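PDB 3TIO: protein YrdA from Escherichia coli, which probably binds zinc and is a homologue of the gamma-class carbonic anhydrases. Local coordinates for residues E156-G159 and L160-A164; R134-S137 and G138-Y141. The protein carries 1 engineered substitution. All coordinates share one frame; numbering follows the deposited sequence.

Interaction 1: E156-G159 and L160-A164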
ATOM      1  N   GLU A 156      25.131 -13.757  -0.715  1.00 25.25           N
ATOM      2  CA  GLU A 156      24.061 -12.776  -0.571  1.00 23.92           C
ATOM      3  C   GLU A 156      24.518 -11.388  -1.006  1.00 22.44           C
ATOM      4  O   GLU A 156      23.769 -10.657  -1.656  1.00 21.25           O
ATOM      5  CB  GLU A 156      23.572 -12.739   0.880  1.00 23.94           C
ATOM      6  CG  GLU A 156      22.950 -14.046   1.351  1.00 25.44           C
ATOM      7  CD  GLU A 156      22.463 -13.980   2.786  1.00 25.65           C
ATOM      8  OE1 GLU A 156      23.274 -13.642   3.671  1.00 26.41           O
ATOM      9  OE2 GLU A 156      21.270 -14.268   3.028  1.00 26.98           O
ATOM     10  N   LYS A 157      25.746 -11.025  -0.649  1.00 21.50           N
ATOM     11  CA  LYS A 157      26.278  -9.721  -1.028  1.00 21.77           C
ATOM     12  C   LYS A 157      26.368  -9.639  -2.549  1.00 21.87           C
ATOM     13  O   LYS A 157      26.127  -8.588  -3.139  1.00 22.23           O
ATOM     14  CB  LYS A 157      27.652  -9.497  -0.388  1.00 20.71           C
ATOM     15  CG  LYS A 157      27.593  -9.359   1.130  1.00 21.39           C
ATOM     16  CD  LYS A 157      28.970  -9.158   1.753  1.00 21.43           C
ATOM     17  CE  LYS A 157      28.858  -9.002   3.265  1.00 24.61           C
ATOM     18  NZ  LYS A 157      30.185  -8.855   3.924  1.00 25.40           N
ATOM     19  N   ALA A 158      26.707 -10.757  -3.184  1.00 22.60           N
ATOM     20  CA  ALA A 158      26.794 -10.790  -4.637  1.00 22.67           C
ATOM     21  C   ALA A 158      25.382 -10.658  -5.204  1.00 22.43           C
ATOM     22  O   ALA A 158      25.172 -10.059  -6.259  1.00 23.41           O
ATOM     23  CB  ALA A 158      27.428 -12.100  -5.095  1.00 23.28           C
ATOM     24  N   GLY A 159      24.413 -11.216  -4.480  1.00 22.20           N
ATOM     25  CA  GLY A 159      23.027 -11.164  -4.908  1.00 20.96           C
ATOM     26  C   GLY A 159      22.455  -9.761  -4.953  1.00 18.55           C
ATOM     27  O   GLY A 159      21.557  -9.478  -5.748  1.00 19.48           O
ATOM     28  N   LEU A 160      22.963  -8.879  -4.097  1.00 18.08           N
ATOM     29  CA  LEU A 160      22.492  -7.500  -4.069  1.00 17.27           C
ATOM     30  C   LEU A 160      22.822  -6.841  -5.401  1.00 16.56           C
ATOM     31  O   LEU A 160      22.037  -6.056  -5.927  1.00 15.32           O
ATOM     32  CB  LEU A 160      23.156  -6.727  -2.926  1.00 17.44           C
ATOM     33  CG  LEU A 160      22.853  -7.195  -1.499  1.00 17.13           C
ATOM     34  CD1 LEU A 160      23.705  -6.418  -0.510  1.00 18.34           C
ATOM     35  CD2 LEU A 160      21.372  -7.006  -1.202  1.00 18.58           C
ATOM     36  N   ARG A 161      23.993  -7.167  -5.943  1.00 16.86           N
ATOM     37  CA  ARG A 161      24.419  -6.617  -7.223  1.00 17.17           C
ATOM     38  C   ARG A 161      23.569  -7.193  -8.350  1.00 16.37           C
ATOM     39  O   ARG A 161      23.095  -6.459  -9.215  1.00 15.53           O
ATOM     40  CB  ARG A 161      25.898  -6.936  -7.478  1.00 18.50           C
ATOM     41  CG  ARG A 161      26.879  -6.125  -6.637  1.00 20.65           C
ATOM     42  CD  ARG A 161      28.314  -6.612  -6.844  1.00 21.43           C
ATOM     43  NE  ARG A 161      29.296  -5.792  -6.137  1.00 23.60           N
ATOM     44  CZ  ARG A 161      29.704  -4.592  -6.540  1.00 22.82           C
ATOM     45  NH1 ARG A 161      29.218  -4.059  -7.653  1.00 25.76           N
ATOM     46  NH2 ARG A 161      30.598  -3.920  -5.827  1.00 26.05           N
ATOM     47  N   TYR A 162      23.374  -8.509  -8.335  1.00 16.43           N
ATOM     48  CA  TYR A 162      22.576  -9.160  -9.365  1.00 18.01           C
ATOM     49  C   TYR A 162      21.149  -8.620  -9.378  1.00 16.58           C
ATOM     50  O   TYR A 162      20.570  -8.411 -10.440  1.00 15.88           O
ATOM     51  CB  TYR A 162      22.559 -10.678  -9.152  1.00 20.47           C
ATOM     52  CG  TYR A 162      23.919 -11.326  -9.298  1.00 24.34           C
ATOM     53  CD1 TYR A 162      24.705 -11.094 -10.428  1.00 26.18           C
ATOM     54  CD2 TYR A 162      24.421 -12.171  -8.309  1.00 26.90           C
ATOM     55  CE1 TYR A 162      25.959 -11.687 -10.569  1.00 28.27           C
ATOM     56  CE2 TYR A 162      25.676 -12.771  -8.440  1.00 29.35           C
ATOM     57  CZ  TYR A 162      26.438 -12.524  -9.572  1.00 29.46           C
ATOM     58  OH  TYR A 162      27.676 -13.110  -9.706  1.00 31.71           O
ATOM     59  N   SER A 163      20.587  -8.383  -8.196  1.00 16.88           N
ATOM     60  CA  SER A 163      19.229  -7.860  -8.101  1.00 15.51           C
ATOM     61  C   SER A 163      19.104  -6.541  -8.857  1.00 14.84           C
ATOM     62  O   SER A 163      18.188  -6.356  -9.658  1.00 15.19           O
ATOM     63  CB  SER A 163      18.839  -7.649  -6.639  1.00 15.05           C
ATOM     64  OG  SER A 163      17.558  -7.044  -6.551  1.00 18.36           O
ATOM     65  N   ALA A 164      20.028  -5.621  -8.594  1.00 12.43           N
ATOM     66  CA  ALA A 164      20.020  -4.326  -9.261  1.00 12.05           C
ATOM     67  C   ALA A 164      20.253  -4.508 -10.759  1.00 12.06           C
ATOM     68  O   ALA A 164      19.561  -3.908 -11.577  1.00 11.63           O
ATOM     69  CB  ALA A 164      21.104  -3.425  -8.667  1.00 13.29           C
TER

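Interaction 2: R134-S137 and G138-Y141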
ATOM      1  N   ARG A 134      20.248   3.411  12.624  1.00 16.15           N
ATOM      2  CA  ARG A 134      21.319   3.164  11.669  1.00 15.73           C
ATOM      3  C   ARG A 134      21.498   1.661  11.482  1.00 15.93           C
ATOM      4  O   ARG A 134      21.620   0.916  12.456  1.00 17.16           O
ATOM      5  CB  ARG A 134      22.633   3.785  12.167  1.00 17.08           C
ATOM      6  CG  ARG A 134      23.859   3.411  11.334  1.00 18.69           C
ATOM      7  CD  ARG A 134      25.133   4.009  11.914  1.00 19.92           C
ATOM      8  NE  ARG A 134      25.233   5.445  11.666  1.00 21.84           N
ATOM      9  CZ  ARG A 134      25.601   5.980  10.506  1.00 23.98           C
ATOM     10  NH1 ARG A 134      25.912   5.202   9.480  1.00 26.05           N
ATOM     11  NH2 ARG A 134      25.660   7.298  10.372  1.00 24.96           N
ATOM     12  N   LEU A 135      21.500   1.215  10.230  1.00 14.72           N
ATOM     13  CA  LEU A 135      21.678  -0.199   9.929  1.00 15.99           C
ATOM     14  C   LEU A 135      23.100  -0.427   9.429  1.00 16.29           C
ATOM     15  O   LEU A 135      23.495   0.085   8.378  1.00 15.72           O
ATOM     16  CB  LEU A 135      20.662  -0.663   8.878  1.00 14.30           C
ATOM     17  CG  LEU A 135      19.184  -0.401   9.199  1.00 16.31           C
ATOM     18  CD1 LEU A 135      18.312  -1.223   8.257  1.00 15.52           C
ATOM     19  CD2 LEU A 135      18.880  -0.761  10.645  1.00 17.22           C
ATOM     20  N   GLU A 136      23.859  -1.193  10.204  1.00 17.85           N
ATOM     21  CA  GLU A 136      25.251  -1.500   9.903  1.00 20.03           C
ATOM     22  C   GLU A 136      25.456  -2.293   8.618  1.00 18.09           C
ATOM     23  O   GLU A 136      24.749  -3.263   8.344  1.00 16.60           O
ATOM     24  CB  GLU A 136      25.865  -2.258  11.080  1.00 22.83           C
ATOM     25  CG  GLU A 136      25.907  -1.448  12.365  1.00 28.53           C
ATOM     26  CD  GLU A 136      26.142  -2.309  13.590  1.00 31.89           C
ATOM     27  OE1 GLU A 136      27.095  -3.117  13.577  1.00 32.87           O
ATOM     28  OE2 GLU A 136      25.374  -2.173  14.567  1.00 34.67           O
ATOM     29  N   SER A 137      26.451  -1.869   7.846  1.00 16.56           N
ATOM     30  CA  SER A 137      26.798  -2.498   6.582  1.00 17.67           C
ATOM     31  C   SER A 137      27.111  -3.989   6.698  1.00 16.49           C
ATOM     32  O   SER A 137      27.711  -4.439   7.677  1.00 17.29           O
ATOM     33  CB  SER A 137      28.000  -1.774   5.970  1.00 18.61           C
ATOM     34  OG  SER A 137      28.439  -2.416   4.790  1.00 18.88           O
ATOM     35  N   GLY A 138      26.689  -4.748   5.692  1.00 16.26           N
ATOM     36  CA  GLY A 138      26.961  -6.175   5.661  1.00 16.39           C
ATOM     37  C   GLY A 138      26.090  -7.081   6.504  1.00 17.13           C
ATOM     38  O   GLY A 138      26.469  -8.222   6.772  1.00 17.40           O
ATOM     39  N   TYR A 139      24.920  -6.599   6.915  1.00 16.14           N
ATOM     40  CA  TYR A 139      24.030  -7.412   7.736  1.00 15.58           C
ATOM     41  C   TYR A 139      22.610  -7.534   7.210  1.00 15.02           C
ATOM     42  O   TYR A 139      22.161  -6.751   6.373  1.00 14.01           O
ATOM     43  CB  TYR A 139      23.943  -6.859   9.161  1.00 17.31           C
ATOM     44  CG  TYR A 139      25.202  -6.996   9.979  1.00 20.63           C
ATOM     45  CD1 TYR A 139      26.276  -6.129   9.791  1.00 22.25           C
ATOM     46  CD2 TYR A 139      25.317  -7.991  10.949  1.00 22.29           C
ATOM     47  CE1 TYR A 139      27.437  -6.247  10.553  1.00 25.08           C
ATOM     48  CE2 TYR A 139      26.472  -8.118  11.715  1.00 24.46           C
ATOM     49  CZ  TYR A 139      27.526  -7.243  11.512  1.00 25.67           C
ATOM     50  OH  TYR A 139      28.667  -7.360  12.274  1.00 28.57           O
ATOM     51  N   LEU A 140      21.912  -8.536   7.729  1.00 14.41           N
ATOM     52  CA  LEU A 140      20.516  -8.771   7.395  1.00 13.29           C
ATOM     53  C   LEU A 140      19.700  -8.235   8.564  1.00 13.97           C
ATOM     54  O   LEU A 140      19.982  -8.549   9.721  1.00 13.97           O
ATOM     55  CB  LEU A 140      20.232 -10.267   7.235  1.00 14.32           C
ATOM     56  CG  LEU A 140      18.748 -10.653   7.254  1.00 15.28           C
ATOM     57  CD1 LEU A 140      18.038 -10.025   6.065  1.00 15.18           C
ATOM     58  CD2 LEU A 140      18.602 -12.170   7.227  1.00 16.39           C
ATOM     59  N   TYR A 141      18.705  -7.408   8.258  1.00 12.94           N
ATOM     60  CA  TYR A 141      17.823  -6.849   9.275  1.00 14.57           C
ATOM     61  C   TYR A 141      16.404  -7.323   8.978  1.00 13.14           C
ATOM     62  O   TYR A 141      15.982  -7.338   7.826  1.00 13.07           O
ATOM     63  CB  TYR A 141      17.880  -5.319   9.267  1.00 14.38           C
ATOM     64  CG  TYR A 141      19.101  -4.744   9.951  1.00 15.85           C
ATOM     65  CD1 TYR A 141      20.337  -4.703   9.305  1.00 17.01           C
ATOM     66  CD2 TYR A 141      19.020  -4.246  11.251  1.00 16.57           C
ATOM     67  CE1 TYR A 141      21.466  -4.177   9.944  1.00 17.69           C
ATOM     68  CE2 TYR A 141      20.139  -3.721  11.898  1.00 18.70           C
ATOM     69  CZ  TYR A 141      21.357  -3.689  11.239  1.00 17.47           C
ATOM     70  OH  TYR A 141      22.459  -3.171  11.881  1.00 21.34           O
TER
HETATM   71  O   HOH W   1      21.895  -2.541  14.481  1.00 30.56           O

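Interaction 1: E156-G159 and L160-A164
Ala-158 O is shared by two backbone donors of the next helical turn. Tyr-162 N gives the better bond, 3.2 Å long. It is fairly straight, 164° at the hydrogen, and lies in the carbonyl plane. Arg-161 N makes a weak second bond to Ala-158 O at 3.1 Å. The Tyr-162 ring crowds this oxygen too. Its CD2 comes within 3.0 Å of Ala-158 O, approaching obliquely. CG of Tyr-162 sits beside its own backbone N, chi1 -64°, which leans the ring back toward the start of the helix. There it lies alongside the methyl of Ala-158, with CB 3.8 Å from Tyr-162 CE2. Gly-159 CA also borders the ring obliquely.

This is an early part of the C-terminal helix 154-176, which lies along the outside of the left-handed beta-helix. The ring and the Ala-158 methyl belong to an outward side of it. Leu-160 is buried instead, against Leu-104 of strand 103-105 and Leu-152.

Bonding along the helix is uneven. Leu-160 N divides its hydrogen between Glu-156 O at 3.1 Å and Lys-157 O at 3.3 Å, and both bonds are weak. The branch carbon CG of Leu-160 rests 3.6 Å from Glu-156 O, so apolar carbon covers part of that carbonyl. One turn on, Ser-163 N binds Gly-159 O at 2.9 Å, tilted 27° from the carbonyl plane. The Ser-163 hydroxyl turns to Thr-87 OG1. The Glu-156 carboxylate takes the Ser-153 N-H through OE1 and a salt bridge to Arg-150 through OE2.

Interaction 2: R134-S137 and G138-Y141
Tyr-141 reaches back across the inside of a bend to meet Leu-135 and Glu-136. Its OH accepts the backbone N-H of Glu-136 at 2.9 Å, with 146° at the hydrogen. The tight part of the contact lies along the ring. Leu-135 CD2 sits over one face, 3.7 Å from the centroid of the Tyr-141 ring. It stands 23° off the ring normal, a CH-pi contact displaced toward the rim. Leu-135 CB adds a touch at Tyr-141 CE1, 3.8 Å away. The two side chains run past each other in opposite directions. With chi1 at -78°, CG is anti to the carbonyl carbon, which sends the Tyr-141 ring across the bend to Leu-135.

The other side is looser and wetter. A water lies at the edge of the Tyr-141 ring, 2.7 Å from OH. The same water gives only a weak, long bond of 3.5 Å to Glu-136 OE2. The Glu-136 carboxylate plane is steeply turned from the ring. Gln-148 NE2 also bonds to Tyr-141 OH, so three partners hold the hydroxyl. A phenylalanine here would probably leave Glu-136 N without its acceptor and cost Gln-148 and the water a partner.

Tyr-139 lines the bend with a ring edge. Its CD1 is 3.1 Å from Ser-137 O, near the ring plane. Glu-136 O faces this edge too and that of Tyr-141, and it is buried without a polar partner. Gly-138 takes the positive phi of the turn, where a side chain would clash with Ser-137 O. Residues Glu-136 to Tyr-139 form a type II beta turn. It joins strand 134-135 to strand 139-143 of the next sheet, as at the corners of a left-handed beta-helix.

How the interactions relate
Interaction 2 comes first along the chain. It closes the short corner between strand 134-135 and strand 139-143. Strand 134-135 is the outermost of its parallel sheet, and 139-143 is followed in its own sheet by one more strand. The chain turns back as that strand, 146-151, antiparallel to 139-143, and passes into helix 154-176. Interaction 1 lies in the first turns of that helix, where it closes no loop beyond the helical turns themselves. The two follow in series and neither nests nor crosses. Their centres are about 15 Å apart, yet they touch: Lys-157 CE packs 4.2 Å from Gly-138 CA. The helix start thus meets the final corner of the beta-helix.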